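Local coordinates for uridylate kinase (Archaeoglobus fulgidus, PDB 2IJ9) that catalyses the ATP-dependent phosphorylation of UMP to UDP, a step of de novo pyrimidine nucleotide biosynthesis that leads to CTP, at the interface of chains A and B and the interface of chains A and C. Residues are numbered along the deposited sequence; one frame, centred on the assembly and turned at random. Chains: chain A/B/C, Uridylate kinase.

Contact 1: the interface of chains A and B. Residues chain A 148-150; chain B 25, 28, 32, 206, 210.
Three consecutive loop residues of chain A, A:Ser148, A:Asp149 and A:Thr150, lie across two elements of chain B: helix 16-32, met through B:Thr25 and B:Ser28, with B:Gln32 flanking, and helix 202-209, met through B:Met206, with B:Lys210 just past its end. The firmest polar link is made by the side-chain amine of B:Lys210. Its NZ gives a hydrogen bond to the backbone carbonyl O of A:Thr150 at 3.0 Å, arriving in the carbonyl plane on a lone pair, with an angle of 111° at the oxygen. The lysine chain is far from extended: CG is anti to its own carbonyl carbon (chi1 -78°), and bends at chi2, chi3 and chi4 curl the tip round toward the loop. A weaker hydrogen bond runs from the hydroxyl OG of B:Ser28 to the carboxylate OD1 of A:Asp149, 3.2 Å away; CG of this aspartate sits beside its backbone N. Because the lysine bond uses a main-chain oxygen, that link reads the path of the loop more than the identity of the threonine.

An apolar contact accompanies the lysine bond. The methyl CG2 of A:Thr150 meets the aliphatic CD of B:Lys210 at 3.9 Å, the two side chains crossing obliquely, so the lysine offers both its stem and its tip to one residue. A van der Waals contact comes from B:Met206, which, with CG anti to the backbone N (chi1 -168°) and its chain bent at chi2 and chi3, turns its terminal methyl CE under the main chain of the loop, 3.3 Å from the carbonyl O of A:Ser148. Nearer the start of the loop, the hydroxyl oxygens OG of A:Ser148 and OG1 of B:Thr25 stand 3.7 Å apart, a looser polar approach. Together the contacts seat the chain A loop on the chain B helices, and probably help hold neighbouring subunits together in the homohexamer.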
loop_
_atom_site.group_PDB
_atom_site.type_symbol
_atom_site.label_atom_id
_atom_site.label_comp_id
_atom_site.label_asym_id
_atom_site.label_seq_id
_atom_site.Cartn_x
_atom_site.Cartn_y
_atom_site.Cartn_z
ATOM N N SER A 148 -19.202 18.928 -1.808
ATOM C CA SER A 148 -18.620 19.754 -0.764
ATOM C C SER A 148 -18.271 21.099 -1.398
ATOM O O SER A 148 -17.117 21.357 -1.777
ATOM C CB SER A 148 -17.377 19.086 -0.192
ATOM O OG SER A 148 -17.605 17.707 0.026
ATOM N N ASP A 149 -19.323 21.907 -1.555
ATOM C CA ASP A 149 -19.289 23.292 -2.015
ATOM C C ASP A 149 -20.339 24.042 -1.187
ATOM O O ASP A 149 -20.962 23.460 -0.297
ATOM C CB ASP A 149 -19.598 23.373 -3.510
ATOM C CG ASP A 149 -18.557 22.654 -4.363
ATOM O OD1 ASP A 149 -17.348 22.756 -4.051
ATOM O OD2 ASP A 149 -18.949 21.984 -5.344
ATOM N N THR A 150 -20.547 25.323 -1.469
ATOM C CA THR A 150 -21.311 26.168 -0.547
ATOM C C THR A 150 -22.834 26.212 -0.764
ATOM O O THR A 150 -23.582 26.433 0.189
ATOM C CB THR A 150 -20.725 27.596 -0.479
ATOM O OG1 THR A 150 -20.090 27.905 -1.727
ATOM C CG2 THR A 150 -19.685 27.697 0.635
ATOM N N THR B 25 -12.074 20.284 -1.839
ATOM C CA THR B 25 -12.678 20.936 -0.687
ATOM C C THR B 25 -11.776 22.048 -0.136
ATOM O O THR B 25 -12.233 23.179 0.094
ATOM C CB THR B 25 -13.041 19.914 0.401
ATOM O OG1 THR B 25 -14.263 19.273 0.039
ATOM C CG2 THR B 25 -13.231 20.573 1.762
ATOM N N SER B 28 -11.782 25.018 -2.364
ATOM C CA SER B 28 -13.036 25.751 -2.123
ATOM C C SER B 28 -12.959 26.670 -0.918
ATOM O O SER B 28 -13.240 27.872 -1.025
ATOM C CB SER B 28 -14.216 24.800 -1.927
ATOM O OG SER B 28 -15.013 24.740 -3.092
ATOM N N GLN B 32 -12.521 31.553 -0.457
ATOM C CA GLN B 32 -13.023 32.545 0.490
ATOM C C GLN B 32 -12.019 32.892 1.604
ATOM O O GLN B 32 -11.893 34.053 1.989
ATOM C CB GLN B 32 -14.377 32.098 1.084
ATOM C CG GLN B 32 -14.656 30.569 1.036
ATOM C CD GLN B 32 -15.916 30.140 1.811
ATOM O OE1 GLN B 32 -15.964 29.043 2.373
ATOM N NE2 GLN B 32 -16.931 31.002 1.835
ATOM N N MET B 206 -16.189 21.042 5.063
ATOM C CA MET B 206 -16.970 22.163 4.526
ATOM C C MET B 206 -18.011 22.688 5.513
ATOM O O MET B 206 -18.121 23.896 5.707
ATOM C CB MET B 206 -17.666 21.754 3.229
ATOM C CG MET B 206 -18.265 22.919 2.459
ATOM S SD MET B 206 -17.011 24.116 1.964
ATOM C CE MET B 206 -16.061 23.140 0.813
ATOM N N LYS B 210 -18.165 26.252 7.579
ATOM C CA LYS B 210 -19.373 27.074 7.576
ATOM C C LYS B 210 -20.053 27.177 8.950
ATOM O O LYS B 210 -21.197 27.618 9.045
ATOM C CB LYS B 210 -20.341 26.569 6.503
ATOM C CG LYS B 210 -19.946 27.004 5.088
ATOM C CD LYS B 210 -20.124 25.891 4.058
ATOM C CE LYS B 210 -21.575 25.639 3.691
ATOM N NZ LYS B 210 -22.063 26.651 2.726
#

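Contact 2: the interface of chains A and C. Residues chain A 14, 16, 19-20, 80; chain C 51, 54-55.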
loop_
_atom_site.group_PDB
_atom_site.type_symbol
_atom_site.label_atom_id
_atom_site.label_comp_id
_atom_site.label_asym_id
_atom_site.label_seq_id
_atom_site.Cartn_x
_atom_site.Cartn_y
_atom_site.Cartn_z
ATOM N N ASN A 14 -10.716 -1.681 5.997
ATOM C CA ASN A 14 -9.765 -2.460 6.824
ATOM C C ASN A 14 -9.140 -1.837 8.102
ATOM O O ASN A 14 -7.986 -2.119 8.440
ATOM C CB ASN A 14 -8.708 -3.192 5.950
ATOM C CG ASN A 14 -8.017 -2.277 4.928
ATOM O OD1 ASN A 14 -7.313 -1.334 5.291
ATOM N ND2 ASN A 14 -8.209 -2.572 3.644
ATOM N N SER A 16 -9.380 -2.113 11.983
ATOM C CA SER A 16 -9.863 -3.146 12.907
ATOM C C SER A 16 -10.944 -2.682 13.873
ATOM O O SER A 16 -11.937 -3.375 14.070
ATOM C CB SER A 16 -8.693 -3.750 13.689
ATOM O OG SER A 16 -9.098 -4.890 14.434
ATOM N N ILE A 19 -14.355 -1.412 11.991
ATOM C CA ILE A 19 -15.050 -2.625 11.572
ATOM C C ILE A 19 -15.716 -3.319 12.767
ATOM O O ILE A 19 -16.846 -3.807 12.673
ATOM C CB ILE A 19 -14.105 -3.591 10.830
ATOM C CG1 ILE A 19 -13.794 -3.036 9.437
ATOM C CG2 ILE A 19 -14.732 -4.980 10.741
ATOM C CD1 ILE A 19 -12.924 -3.915 8.561
ATOM N N ARG A 20 -15.034 -3.332 13.904
ATOM C CA ARG A 20 -15.644 -3.878 15.094
ATOM C C ARG A 20 -16.888 -3.046 15.434
ATOM O O ARG A 20 -17.931 -3.597 15.787
ATOM C CB ARG A 20 -14.646 -3.937 16.256
ATOM C CG ARG A 20 -14.931 -5.073 17.241
ATOM C CD ARG A 20 -14.014 -5.027 18.442
ATOM N NE ARG A 20 -12.624 -4.788 18.059
ATOM C CZ ARG A 20 -11.744 -5.744 17.777
ATOM N NH1 ARG A 20 -12.107 -7.018 17.838
ATOM N NH2 ARG A 20 -10.499 -5.424 17.433
ATOM N N ALA A 80 -15.928 -10.359 11.886
ATOM C CA ALA A 80 -16.317 -9.514 12.993
ATOM C C ALA A 80 -17.727 -9.790 13.511
ATOM O O ALA A 80 -18.005 -9.544 14.683
ATOM C CB ALA A 80 -16.134 -8.046 12.621
ATOM N N SER C 51 -5.769 -8.373 10.292
ATOM C CA SER C 51 -7.054 -7.774 10.655
ATOM C C SER C 51 -8.124 -8.813 10.999
ATOM O O SER C 51 -8.911 -8.603 11.904
ATOM C CB SER C 51 -7.575 -6.852 9.541
ATOM O OG SER C 51 -7.104 -5.520 9.678
ATOM N N GLU C 54 -7.364 -10.211 14.380
ATOM C CA GLU C 54 -7.688 -9.116 15.313
ATOM C C GLU C 54 -9.179 -9.028 15.636
ATOM O O GLU C 54 -9.560 -8.604 16.725
ATOM C CB GLU C 54 -7.214 -7.765 14.756
ATOM C CG GLU C 54 -5.734 -7.454 14.994
ATOM C CD GLU C 54 -5.169 -6.406 14.027
ATOM O OE1 GLU C 54 -5.880 -5.432 13.693
ATOM O OE2 GLU C 54 -4.000 -6.551 13.603
ATOM N N LEU C 55 -10.013 -9.434 14.682
ATOM C CA LEU C 55 -11.459 -9.388 14.840
ATOM C C LEU C 55 -12.004 -10.703 15.371
ATOM O O LEU C 55 -13.201 -10.821 15.622
ATOM C CB LEU C 55 -12.136 -9.001 13.520
ATOM C CG LEU C 55 -11.793 -7.578 13.058
ATOM C CD1 LEU C 55 -11.952 -7.369 11.557
ATOM C CD2 LEU C 55 -12.587 -6.565 13.847
#
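The guanidinium of A:Arg20 is the flat group of this patch. On one face lies the methyl CD2 of C:Leu55, 4.0 Å above the plane and displaced toward the rim; at the edge, in plane, sits the backbone carbonyl O of C:Glu54. NH1 of A:Arg20 donates to that oxygen at 3.2 Å, with 156° at the hydrogen, and the bond falls on a lone pair in the carbonyl plane. NH2 adds a weak second bond to the same O at 3.4 Å, so two nitrogens point at one oxygen, which probably limits rotation of the group. The arginine reaches there with CG anti to the backbone N (chi1 -151°) and a bend at chi3, its side chain sliding past that of C:Leu55 in the opposite direction. An alanine here, which removes the guanidinium and its bonds to the end of helix 42-54, would probably loosen the hold on that helix end and leave C:Leu55 CD2 less covered on that side.

C:Leu55 supplies the apolar contacts. Its CD1 meets CG2 of A:Ile19 at 3.8 Å, the side chains crossing at about a right angle, while CD2 lies 4.0 Å from CB of A:Ala80, at the end of helix 59-80. A:Ser16, at the start of helix 16-32, turns its OG anti to the backbone N (chi1 -171°), 3.3 Å from the carboxylate OE1 of C:Glu54, a close approach rather than an assigned hydrogen bond. C:Ser51, an engineered replacement for arginine, brings its OG near the carbonyl O of A:Asn14. With its symmetry-related twin, the patch joins the subunits in a two-fold pairing that probably contributes to the homohexamer.

Contact 1 and contact 2 lie about 33 Å apart, measured between the centres of their C-alpha atoms, and chain A takes part in both. Helix 16-32 serves twice: in contact 1 the copy in chain B receives a loop, whereas in contact 2 the copy in chain A receives the end of helix 42-54. Each subunit can thus use different stretches of one helix toward different neighbours. Contact 2 belongs to a two-fold interface, but that of contact 1 is not an exact two-fold. Two such distinct joints on one chain would let subunits link beyond a dimer, as a homohexamer requires.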